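Local atomic coordinates of delta-aminolevulinic acid dehydratase (Toxoplasma gondii ME49, PDB entry 3OBK), a protein that catalyses the condensation of two molecules of 5-aminolevulinic acid to porphobilinogen, an early step of tetrapyrrole (haem) biosynthesis. Residues E81-G86 with P127-L132; A121-F126 with G176-C181; K278-S283 with G325-A330; V342-M345 with F351-P354. One frame throughout, in Å; residues are numbered along the deposited sequence.

Overall arrangement
Contacts 1, 2 and 3 are three examples of one principle in a TIM barrel: the last turn of an outer helix reaches past its own following strand to the start of the next one, with a basic side chain meeting an aspartate. Contacts 1 and 2, about 10 Å apart between centres, touch where contact 2's lysine and aspartate reach Val129 and Leu131 of contact 1's second segment. Contact 3 lies farther round, about 23 Å from contact 1 between centres. Contact 4, about 19 Å from contact 1 between centres, fastens the C-terminal tail. Porphobilinogen occupies the barrel pocket, which in this fold opens at the C-terminal strand ends, whereas contacts 1 to 3 lie where strands begin.

Contact 1: E81-G86 with P127-L132; sequences EARSYG and PDVLLL
Arg83 and Asp128 meet with two guanidinium nitrogens directed at a single carboxylate oxygen. NH2 of Arg83 stands 2.8 Å from OD2 of Asp128, in a hydrogen bond bent to 145° that lies close to the guanidinium plane and uses the syn lone pair of the oxygen. NH1 of Arg83 adds a second, weak bond of 3.0 Å to the same OD2. Two nitrogens thus share one oxygen, rather than each nitrogen taking its own, and the two flat groups are turned 59° against each other. A bend in the arginine chain at CG-CD (chi3 64°) swings its end toward the aspartate. NH1 of Arg83 also passes 3.5 Å from CA of Val129, obliquely to the guanidinium, so the charged group rests on a buried residue as well. Phe126 and Phe90 of the same chain touch the arginine too, while Asp128 remains exposed, which leaves the salt bridge partly in solvent. Just beyond, Gly86 closes helix 72-84 in a Schellman motif. Such a tie between the end of one helix and the turn leading into strand 130-135 belongs to the N-terminal rim of a TIM barrel.

Contact 2: A121-F126 with G176-C181; sequences ALKEAF and GADMVC
Lys123 and Asp178 form a salt bridge at the N-terminal rim of a TIM barrel, between the outer helix 114-125 and the turn that leads into strand 179-182. The tight part of this contact is the end where ammonium meets carboxylate, together with the CE that passes the carbonyl O of Gly176. The lysine chain is bent at CB-CG (chi2 -80°), which turns CD and the atoms beyond it toward the turn, so that CE of Lys123 comes to 3.7 Å from O of Gly176. Helix and turn are near each other here, with CA of Lys123 7.1 Å from CA of Gly176. That glycine ends helix 158-175 with positive phi, as a Schellman motif, and has no side chain to hold the lysine off. From there NZ reaches the aspartate. OD2 also accepts from Leu131 N, and NZ gives a further hydrogen bond to Val129 O, so ammonium and carboxylate each have a second partner on strand 130-135 or the turn before it. The resulting group probably favours the charged forms of both residues.

The other side is loose. Lys123, Gly176 and Asp178 are all partly exposed, and the two segments bury 115 Å² in total. Lys28 of a second subunit donates to the carbonyl O of Asp178, so the assembly borders this edge. Within the salt bridge the grip is uneven: NZ of Lys123 meets the syn lone pair of OD2 of Asp178 at 2.9 Å, whereas its bond to OD1 is weak, at 3.3 Å.

Contact 3: K278-S283 with G325-A330; sequences KIREKS and GADAVA
Three torsions of Arg280 bring its guanidinium to Gly325 and Asp327. With CG opposite the backbone N (chi1 179°), the chain leaves the helix beside its own carbonyl carbon, and CG of Arg280 is set 4.0 Å from CA of Gly325. A bend at CB-CG then directs CD, and a turn at CG-CD, where chi3 of 138° is away from a staggered value, carries NE of Arg280 to the carbonyl O of Gly325 at 3.4 Å, a weak bond made at the guanidinium edge, near its plane. Farther out, NH2 of Arg280 reaches OD1 of Asp327 at 3.3 Å, again weakly, with an angle at the hydrogen of only 128°. The two side chains meet at about a right angle, and the oxygen approaches the guanidinium obliquely. Length and bend together make this a slack salt bridge, in which the arginine spans a backbone carbonyl and a carboxylate without gripping either firmly.

Asp327 is better served by others: its OD2 accepts from Met287 N and forms a salt bridge with Arg247 of a third subunit, so two arginines gather at one buried carboxylate. This would be expected to favour its ionised form. Gly325, with positive phi, closes helix 310-324 in a Schellman motif before the chain enters strand 328-331. Helix 273-282 thus reaches across the start of its own following strand, 287-291, to the turn ahead of strand 328-331, and that strand lies between 287-291 and 46-53 in the barrel sheet.

Contact 4: V342-M345 with F351-P354; sequences VEDM and FTEP. With EDO (1,2-ethanediol), chain M.
One oxygen of Asp344 is unusually busy: OD2 accepts from Phe351 N, Thr352 N and Thr352 OG1. The motif is a helix followed by a short return loop, in which the helix after the last TIM-barrel strand is tied to the C-terminal tail, and the carboxylate serves as the clasp. The hydroxyl bond is short, 2.6 Å from OG1 of Thr352 to OD2 of Asp344, and uses the anti lone pair. Phe351 N donates to the same OD2 from the syn side at 3.1 Å, nearly straight at 160° but well out of the carboxylate plane. The third bond, from Thr352 N, is weak. Since OD1 of the same aspartate accepts from Lys350 N, three successive backbone amides converge on one side chain, which probably stabilises its charge in this buried place. With CG opposite the backbone N (chi1 -176°), the carboxylate reaches the loop and also leans over one face of the Phe351 ring, tilted 31° to it, with CG of Asp344 3.4 Å from CE2 of Phe351.

Beyond this polar centre Met345 packs along the tail. Its SD settles 3.5 Å from OG1 of Thr352 and also touches CA of Glu353. Glu353 itself pairs antiparallel with a strand of a second subunit, whose Ser44 hydrogen-bonds OE1, so the tail carries its sheet across the interface. OE1 of Glu353 also accepts from O1 of a 1,2-ethanediol, probably from the crystallisation liquor, at 2.6 Å. At the far end CE of Met345 lies 4.1 Å from CD of Pro354.

Contact 1: E81-G86 with P127-L132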
loop_
_atom_site.group_PDB
_atom_site.type_symbol
_atom_site.label_atom_id
_atom_site.label_comp_id
_atom_site.label_asym_id
_atom_site.label_seq_id
_atom_site.Cartn_x
_atom_site.Cartn_y
_atom_site.Cartn_z
ATOM N N GLU A 81 -2.269 46.671 9.210
ATOM C CA GLU A 81 -2.611 46.156 10.538
ATOM C C GLU A 81 -2.393 44.618 10.599
ATOM O O GLU A 81 -1.865 44.084 11.573
ATOM C CB GLU A 81 -4.060 46.495 10.901
ATOM C CG GLU A 81 -4.413 46.069 12.326
ATOM C CD GLU A 81 -5.891 46.172 12.693
ATOM O OE1 GLU A 81 -6.672 46.696 11.895
ATOM O OE2 GLU A 81 -6.268 45.732 13.805
ATOM N N ALA A 82 -2.805 43.934 9.532
ATOM C CA ALA A 82 -2.628 42.507 9.418
ATOM C C ALA A 82 -1.136 42.163 9.345
ATOM O O ALA A 82 -0.679 41.250 10.039
ATOM C CB ALA A 82 -3.396 41.958 8.230
ATOM N N ARG A 83 -0.355 42.924 8.585
ATOM C CA ARG A 83 1.095 42.667 8.578
ATOM C C ARG A 83 1.701 42.685 9.987
ATOM O O ARG A 83 2.511 41.822 10.343
ATOM C CB ARG A 83 1.835 43.665 7.703
ATOM C CG ARG A 83 1.740 43.324 6.226
ATOM C CD ARG A 83 2.109 44.515 5.360
ATOM N NE ARG A 83 3.511 44.938 5.510
ATOM C CZ ARG A 83 4.556 44.346 4.918
ATOM N NH1 ARG A 83 4.397 43.269 4.145
ATOM N NH2 ARG A 83 5.776 44.842 5.086
ATOM N N SER A 84 1.264 43.661 10.785
ATOM C CA SER A 84 1.826 43.909 12.111
ATOM C C SER A 84 1.568 42.752 13.062
ATOM O O SER A 84 2.243 42.644 14.056
ATOM C CB SER A 84 1.250 45.198 12.719
ATOM O OG SER A 84 -0.096 45.031 13.186
ATOM N N TYR A 85 0.570 41.917 12.775
ATOM C CA TYR A 85 0.277 40.777 13.614
ATOM C C TYR A 85 0.911 39.497 13.083
ATOM O O TYR A 85 0.732 38.468 13.675
ATOM C CB TYR A 85 -1.244 40.629 13.780
ATOM C CG TYR A 85 -1.859 41.771 14.583
ATOM C CD1 TYR A 85 -1.371 42.078 15.836
ATOM C CD2 TYR A 85 -2.948 42.526 14.103
ATOM C CE1 TYR A 85 -1.912 43.101 16.599
ATOM C CE2 TYR A 85 -3.496 43.585 14.870
ATOM C CZ TYR A 85 -2.953 43.862 16.128
ATOM O OH TYR A 85 -3.403 44.872 16.988
ATOM N N GLY A 86 1.639 39.562 11.971
ATOM C CA GLY A 86 2.308 38.418 11.394
ATOM C C GLY A 86 1.683 37.820 10.137
ATOM O O GLY A 86 2.163 36.768 9.632
ATOM N N PRO A 127 6.708 46.776 0.140
ATOM C CA PRO A 127 7.351 46.122 -1.018
ATOM C C PRO A 127 7.586 44.619 -0.933
ATOM O O PRO A 127 7.707 43.967 -1.987
ATOM C CB PRO A 127 8.680 46.858 -1.132
ATOM C CG PRO A 127 8.383 48.219 -0.588
ATOM C CD PRO A 127 7.438 47.988 0.552
ATOM N N ASP A 128 7.615 44.074 0.281
ATOM C CA ASP A 128 7.791 42.641 0.483
ATOM C C ASP A 128 6.477 41.885 0.768
ATOM O O ASP A 128 6.510 40.701 1.138
ATOM C CB ASP A 128 8.780 42.411 1.625
ATOM C CG ASP A 128 8.256 42.889 2.977
ATOM O OD1 ASP A 128 8.913 42.602 3.983
ATOM O OD2 ASP A 128 7.194 43.550 3.043
ATOM N N VAL A 129 5.327 42.555 0.620
ATOM C CA VAL A 129 4.030 41.918 0.917
ATOM C C VAL A 129 3.799 40.761 -0.052
ATOM O O VAL A 129 4.198 40.836 -1.213
ATOM C CB VAL A 129 2.822 42.955 0.834
ATOM C CG1 VAL A 129 2.564 43.415 -0.625
ATOM C CG2 VAL A 129 1.526 42.390 1.470
ATOM N N LEU A 130 3.167 39.694 0.419
ATOM C CA LEU A 130 2.754 38.601 -0.484
ATOM C C LEU A 130 1.299 38.776 -1.005
ATOM O O LEU A 130 0.351 38.715 -0.240
ATOM C CB LEU A 130 2.923 37.265 0.228
ATOM C CG LEU A 130 3.043 36.048 -0.677
ATOM C CD1 LEU A 130 4.360 36.130 -1.442
ATOM C CD2 LEU A 130 2.952 34.762 0.143
ATOM N N LEU A 131 1.136 39.006 -2.306
ATOM C CA LEU A 131 -0.194 39.235 -2.889
ATOM C C LEU A 131 -0.649 38.106 -3.798
ATOM O O LEU A 131 0.073 37.668 -4.666
ATOM C CB LEU A 131 -0.225 40.547 -3.666
ATOM C CG LEU A 131 0.241 41.789 -2.912
ATOM C CD1 LEU A 131 0.099 43.038 -3.791
ATOM C CD2 LEU A 131 -0.506 41.944 -1.571
ATOM N N LEU A 132 -1.871 37.639 -3.573
ATOM C CA LEU A 132 -2.467 36.560 -4.348
ATOM C C LEU A 132 -3.732 37.134 -4.968
ATOM O O LEU A 132 -4.629 37.542 -4.252
ATOM C CB LEU A 132 -2.846 35.386 -3.429
ATOM C CG LEU A 132 -1.809 34.490 -2.734
ATOM C CD1 LEU A 132 -0.721 35.334 -2.024
ATOM C CD2 LEU A 132 -2.518 33.517 -1.719
#

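Contact 2: A121-F126 with G176-C181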
loop_
_atom_site.group_PDB
_atom_site.type_symbol
_atom_site.label_atom_id
_atom_site.label_comp_id
_atom_site.label_asym_id
_atom_site.label_seq_id
_atom_site.Cartn_x
_atom_site.Cartn_y
_atom_site.Cartn_z
ATOM N N ALA A 121 -0.443 49.655 -5.734
ATOM C CA ALA A 121 -0.477 50.493 -4.547
ATOM C C ALA A 121 0.031 49.740 -3.296
ATOM O O ALA A 121 0.742 50.296 -2.479
ATOM C CB ALA A 121 -1.883 51.047 -4.339
ATOM N N LEU A 122 -0.328 48.473 -3.161
ATOM C CA LEU A 122 0.062 47.702 -1.991
ATOM C C LEU A 122 1.540 47.409 -2.035
ATOM O O LEU A 122 2.231 47.535 -1.030
ATOM C CB LEU A 122 -0.738 46.411 -1.903
ATOM C CG LEU A 122 -2.122 46.609 -1.328
ATOM C CD1 LEU A 122 -2.970 45.385 -1.539
ATOM C CD2 LEU A 122 -2.038 46.937 0.136
ATOM N N LYS A 123 2.013 47.016 -3.210
ATOM C CA LYS A 123 3.464 46.870 -3.457
ATOM C C LYS A 123 4.320 48.138 -3.212
ATOM O O LYS A 123 5.437 48.023 -2.725
ATOM C CB LYS A 123 3.716 46.325 -4.872
ATOM C CG LYS A 123 3.393 44.844 -5.004
ATOM C CD LYS A 123 4.507 43.971 -4.474
ATOM C CE LYS A 123 4.033 42.539 -4.156
ATOM N NZ LYS A 123 5.158 41.655 -3.723
ATOM N N GLU A 124 3.818 49.323 -3.544
ATOM C CA GLU A 124 4.573 50.542 -3.274
ATOM C C GLU A 124 4.630 50.781 -1.765
ATOM O O GLU A 124 5.661 51.212 -1.254
ATOM C CB GLU A 124 4.013 51.784 -4.003
ATOM N N ALA A 125 3.539 50.477 -1.060
ATOM C CA ALA A 125 3.453 50.718 0.376
ATOM C C ALA A 125 4.091 49.627 1.253
ATOM O O ALA A 125 4.561 49.926 2.337
ATOM C CB ALA A 125 2.035 50.959 0.775
ATOM N N PHE A 126 4.132 48.384 0.807
ATOM C CA PHE A 126 4.788 47.308 1.565
ATOM C C PHE A 126 5.494 46.408 0.558
ATOM O O PHE A 126 4.948 45.391 0.152
ATOM C CB PHE A 126 3.763 46.455 2.335
ATOM C CG PHE A 126 2.715 47.242 3.047
ATOM C CD1 PHE A 126 3.013 47.905 4.230
ATOM C CD2 PHE A 126 1.435 47.329 2.540
ATOM C CE1 PHE A 126 2.071 48.632 4.881
ATOM C CE2 PHE A 126 0.484 48.069 3.200
ATOM C CZ PHE A 126 0.801 48.709 4.379
ATOM N N GLY A 176 2.324 43.150 -10.462
ATOM C CA GLY A 176 3.104 42.821 -9.267
ATOM C C GLY A 176 2.573 41.637 -8.461
ATOM O O GLY A 176 3.185 41.265 -7.478
ATOM N N ALA A 177 1.445 41.040 -8.840
ATOM C CA ALA A 177 0.936 39.883 -8.119
ATOM C C ALA A 177 1.977 38.788 -7.987
ATOM O O ALA A 177 2.625 38.428 -8.967
ATOM C CB ALA A 177 -0.283 39.333 -8.819
ATOM N N ASP A 178 2.123 38.245 -6.779
ATOM C CA ASP A 178 3.116 37.198 -6.508
ATOM C C ASP A 178 2.602 35.839 -6.941
ATOM O O ASP A 178 3.368 35.013 -7.476
ATOM C CB ASP A 178 3.455 37.163 -5.029
ATOM C CG ASP A 178 4.130 38.434 -4.568
ATOM O OD1 ASP A 178 5.337 38.597 -4.853
ATOM O OD2 ASP A 178 3.453 39.279 -3.940
ATOM N N MET A 179 1.307 35.621 -6.694
ATOM C CA MET A 179 0.596 34.431 -7.099
ATOM C C MET A 179 -0.666 34.821 -7.855
ATOM O O MET A 179 -1.384 35.714 -7.432
ATOM C CB MET A 179 0.129 33.618 -5.878
ATOM C CG MET A 179 1.157 33.200 -4.823
ATOM S SD MET A 179 0.628 31.699 -3.842
ATOM C CE MET A 179 0.701 30.474 -5.160
ATOM N N VAL A 180 -0.976 34.123 -8.939
ATOM C CA VAL A 180 -2.334 34.170 -9.493
ATOM C C VAL A 180 -3.054 32.902 -9.026
ATOM O O VAL A 180 -2.461 31.831 -8.946
ATOM C CB VAL A 180 -2.338 34.347 -11.032
ATOM C CG1 VAL A 180 -1.603 35.657 -11.418
ATOM C CG2 VAL A 180 -1.697 33.168 -11.718
ATOM N N CYS A 181 -4.336 33.045 -8.707
ATOM C CA CYS A 181 -5.150 31.979 -8.121
ATOM C C CYS A 181 -6.399 31.717 -8.945
ATOM O O CYS A 181 -7.438 32.326 -8.692
ATOM C CB CYS A 181 -5.547 32.385 -6.710
ATOM S SG CYS A 181 -4.117 32.924 -5.736
#

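Contact 3: K278-S283 with G325-A330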
loop_
_atom_site.group_PDB
_atom_site.type_symbol
_atom_site.label_atom_id
_atom_site.label_comp_id
_atom_site.label_asym_id
_atom_site.label_seq_id
_atom_site.Cartn_x
_atom_site.Cartn_y
_atom_site.Cartn_z
ATOM N N LYS A 278 -7.397 13.818 1.779
ATOM C CA LYS A 278 -7.112 12.793 0.778
ATOM C C LYS A 278 -6.092 13.318 -0.222
ATOM O O LYS A 278 -5.129 12.629 -0.531
ATOM C CB LYS A 278 -8.376 12.311 0.096
ATOM C CG LYS A 278 -8.136 11.262 -0.988
ATOM C CD LYS A 278 -7.225 10.068 -0.543
ATOM C CE LYS A 278 -8.018 8.798 -0.189
ATOM N NZ LYS A 278 -7.250 7.933 0.800
ATOM N N ILE A 279 -6.278 14.563 -0.670
ATOM C CA ILE A 279 -5.356 15.182 -1.609
ATOM C C ILE A 279 -4.012 15.425 -0.954
ATOM O O ILE A 279 -2.987 15.268 -1.577
ATOM C CB ILE A 279 -5.914 16.490 -2.227
ATOM C CG1 ILE A 279 -7.229 16.195 -2.965
ATOM C CG2 ILE A 279 -4.895 17.099 -3.196
ATOM C CD1 ILE A 279 -7.203 14.946 -3.908
ATOM N N ARG A 280 -4.006 15.772 0.321
ATOM C CA ARG A 280 -2.741 15.865 1.070
ATOM C C ARG A 280 -1.939 14.581 1.058
ATOM O O ARG A 280 -0.735 14.613 0.989
ATOM C CB ARG A 280 -3.029 16.222 2.524
ATOM C CG ARG A 280 -1.789 16.331 3.408
ATOM C CD ARG A 280 -0.703 17.111 2.716
ATOM N NE ARG A 280 -0.050 18.023 3.624
ATOM C CZ ARG A 280 1.109 17.793 4.242
ATOM N NH1 ARG A 280 1.808 16.658 4.041
ATOM N NH2 ARG A 280 1.589 18.751 5.045
ATOM N N GLU A 281 -2.630 13.457 1.171
ATOM C CA GLU A 281 -2.016 12.147 1.267
ATOM C C GLU A 281 -1.350 11.807 -0.055
ATOM O O GLU A 281 -0.277 11.261 -0.083
ATOM C CB GLU A 281 -3.101 11.117 1.631
ATOM C CG GLU A 281 -2.663 9.667 1.791
ATOM C CD GLU A 281 -3.803 8.740 2.305
ATOM O OE1 GLU A 281 -5.009 9.074 2.071
ATOM O OE2 GLU A 281 -3.485 7.669 2.923
ATOM N N LYS A 282 -1.990 12.183 -1.152
ATOM C CA LYS A 282 -1.544 11.805 -2.494
ATOM C C LYS A 282 -0.681 12.865 -3.223
ATOM O O LYS A 282 0.146 12.514 -4.072
ATOM C CB LYS A 282 -2.771 11.355 -3.329
ATOM C CG LYS A 282 -2.975 9.794 -3.235
ATOM C CD LYS A 282 -4.401 9.299 -3.050
ATOM C CE LYS A 282 -4.426 8.016 -2.143
ATOM N NZ LYS A 282 -3.792 6.739 -2.695
ATOM N N SER A 283 -0.814 14.139 -2.871
ATOM C CA SER A 283 -0.069 15.177 -3.566
ATOM C C SER A 283 1.329 15.349 -3.016
ATOM O O SER A 283 1.600 15.021 -1.856
ATOM C CB SER A 283 -0.768 16.513 -3.414
ATOM O OG SER A 283 -0.174 17.452 -4.266
ATOM N N GLY A 325 -4.676 18.753 6.968
ATOM C CA GLY A 325 -3.575 18.744 5.981
ATOM C C GLY A 325 -3.338 20.080 5.293
ATOM O O GLY A 325 -2.664 20.132 4.306
ATOM N N ALA A 326 -3.905 21.165 5.791
ATOM C CA ALA A 326 -3.660 22.478 5.173
ATOM C C ALA A 326 -2.302 23.005 5.609
ATOM O O ALA A 326 -2.042 23.177 6.802
ATOM C CB ALA A 326 -4.705 23.480 5.551
ATOM N N ASP A 327 -1.445 23.269 4.639
ATOM C CA ASP A 327 -0.280 24.049 4.918
ATOM C C ASP A 327 -0.682 25.491 5.199
ATOM O O ASP A 327 -0.201 26.087 6.150
ATOM C CB ASP A 327 0.683 23.956 3.756
ATOM C CG ASP A 327 1.163 22.551 3.546
ATOM O OD1 ASP A 327 1.803 22.005 4.472
ATOM O OD2 ASP A 327 0.879 21.988 2.472
ATOM N N ALA A 328 -1.577 26.044 4.401
ATOM C CA ALA A 328 -2.038 27.433 4.611
ATOM C C ALA A 328 -3.538 27.410 4.599
ATOM O O ALA A 328 -4.122 26.539 3.952
ATOM C CB ALA A 328 -1.529 28.342 3.515
ATOM N N VAL A 329 -4.165 28.367 5.282
ATOM C CA VAL A 329 -5.623 28.500 5.287
ATOM C C VAL A 329 -5.988 29.928 4.901
ATOM O O VAL A 329 -5.485 30.855 5.491
ATOM C CB VAL A 329 -6.155 28.221 6.705
ATOM C CG1 VAL A 329 -7.659 28.305 6.756
ATOM C CG2 VAL A 329 -5.656 26.824 7.190
ATOM N N ALA A 330 -6.836 30.109 3.892
ATOM C CA ALA A 330 -7.363 31.430 3.562
ATOM C C ALA A 330 -8.575 31.654 4.471
ATOM O O ALA A 330 -9.502 30.846 4.465
ATOM C CB ALA A 330 -7.750 31.516 2.095
#

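Contact 4: V342-M345 with F351-P354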
loop_
_atom_site.group_PDB
_atom_site.type_symbol
_atom_site.label_atom_id
_atom_site.label_comp_id
_atom_site.label_asym_id
_atom_site.label_seq_id
_atom_site.Cartn_x
_atom_site.Cartn_y
_atom_site.Cartn_z
ATOM N N VAL A 342 -0.977 37.166 18.992
ATOM C CA VAL A 342 0.055 38.154 19.359
ATOM C C VAL A 342 -0.252 38.785 20.713
ATOM O O VAL A 342 0.611 38.900 21.535
ATOM C CB VAL A 342 0.294 39.197 18.255
ATOM C CG1 VAL A 342 1.224 40.317 18.742
ATOM C CG2 VAL A 342 0.868 38.494 16.980
ATOM N N GLU A 343 -1.503 39.098 20.992
ATOM C CA GLU A 343 -1.866 39.572 22.329
ATOM C C GLU A 343 -1.555 38.582 23.462
ATOM O O GLU A 343 -1.133 38.991 24.543
ATOM C CB GLU A 343 -3.328 40.010 22.369
ATOM C CG GLU A 343 -3.495 41.426 21.832
ATOM C CD GLU A 343 -4.926 41.807 21.405
ATOM O OE1 GLU A 343 -5.878 40.958 21.522
ATOM O OE2 GLU A 343 -5.062 42.976 20.927
ATOM N N ASP A 344 -1.750 37.292 23.208
ATOM C CA ASP A 344 -1.520 36.278 24.228
ATOM C C ASP A 344 -0.033 36.165 24.484
ATOM O O ASP A 344 0.411 36.115 25.628
ATOM C CB ASP A 344 -2.069 34.931 23.797
ATOM C CG ASP A 344 -1.917 33.905 24.869
ATOM O OD1 ASP A 344 -2.635 33.996 25.872
ATOM O OD2 ASP A 344 -1.069 33.010 24.745
ATOM N N MET A 345 0.745 36.193 23.417
ATOM C CA MET A 345 2.197 36.073 23.539
ATOM C C MET A 345 2.798 37.299 24.200
ATOM O O MET A 345 3.824 37.196 24.852
ATOM C CB MET A 345 2.820 35.892 22.162
ATOM C CG MET A 345 4.190 35.283 22.142
ATOM S SD MET A 345 4.239 33.509 22.472
ATOM C CE MET A 345 5.018 33.558 24.081
ATOM N N PHE A 351 -2.182 30.390 26.010
ATOM C CA PHE A 351 -2.243 29.314 25.009
ATOM C C PHE A 351 -1.184 29.334 23.902
ATOM O O PHE A 351 -1.187 28.454 23.018
ATOM C CB PHE A 351 -3.644 29.270 24.387
ATOM C CG PHE A 351 -3.940 30.425 23.474
ATOM C CD1 PHE A 351 -3.799 30.295 22.099
ATOM C CD2 PHE A 351 -4.354 31.645 23.981
ATOM C CE1 PHE A 351 -4.090 31.352 21.263
ATOM C CE2 PHE A 351 -4.640 32.689 23.156
ATOM C CZ PHE A 351 -4.502 32.547 21.789
ATOM N N THR A 352 -0.283 30.311 23.907
ATOM C CA THR A 352 0.678 30.408 22.816
ATOM C C THR A 352 2.098 30.188 23.276
ATOM O O THR A 352 2.390 30.317 24.447
ATOM C CB THR A 352 0.571 31.758 22.075
ATOM O OG1 THR A 352 0.830 32.849 22.987
ATOM C CG2 THR A 352 -0.804 31.875 21.407
ATOM N N GLU A 353 2.976 29.834 22.344
ATOM C CA GLU A 353 4.422 29.841 22.607
ATOM C C GLU A 353 5.186 30.073 21.308
ATOM O O GLU A 353 4.593 30.077 20.235
ATOM C CB GLU A 353 4.883 28.562 23.313
ATOM C CG GLU A 353 5.017 27.383 22.435
ATOM C CD GLU A 353 5.340 26.134 23.221
ATOM O OE1 GLU A 353 4.414 25.425 23.679
ATOM O OE2 GLU A 353 6.544 25.858 23.380
ATOM N N PRO A 354 6.492 30.341 21.413
ATOM C CA PRO A 354 7.257 30.622 20.219
ATOM C C PRO A 354 7.496 29.383 19.404
ATOM O O PRO A 354 7.610 28.287 19.960
ATOM C CB PRO A 354 8.598 31.090 20.750
ATOM C CG PRO A 354 8.447 31.257 22.184
ATOM C CD PRO A 354 7.280 30.514 22.638
HETATM C C1 EDO M . 1.188 26.370 22.511
HETATM O O1 EDO M . 2.018 26.507 23.672
HETATM C C2 EDO M . 1.493 25.092 21.714
HETATM O O2 EDO M . 0.995 23.952 22.414
#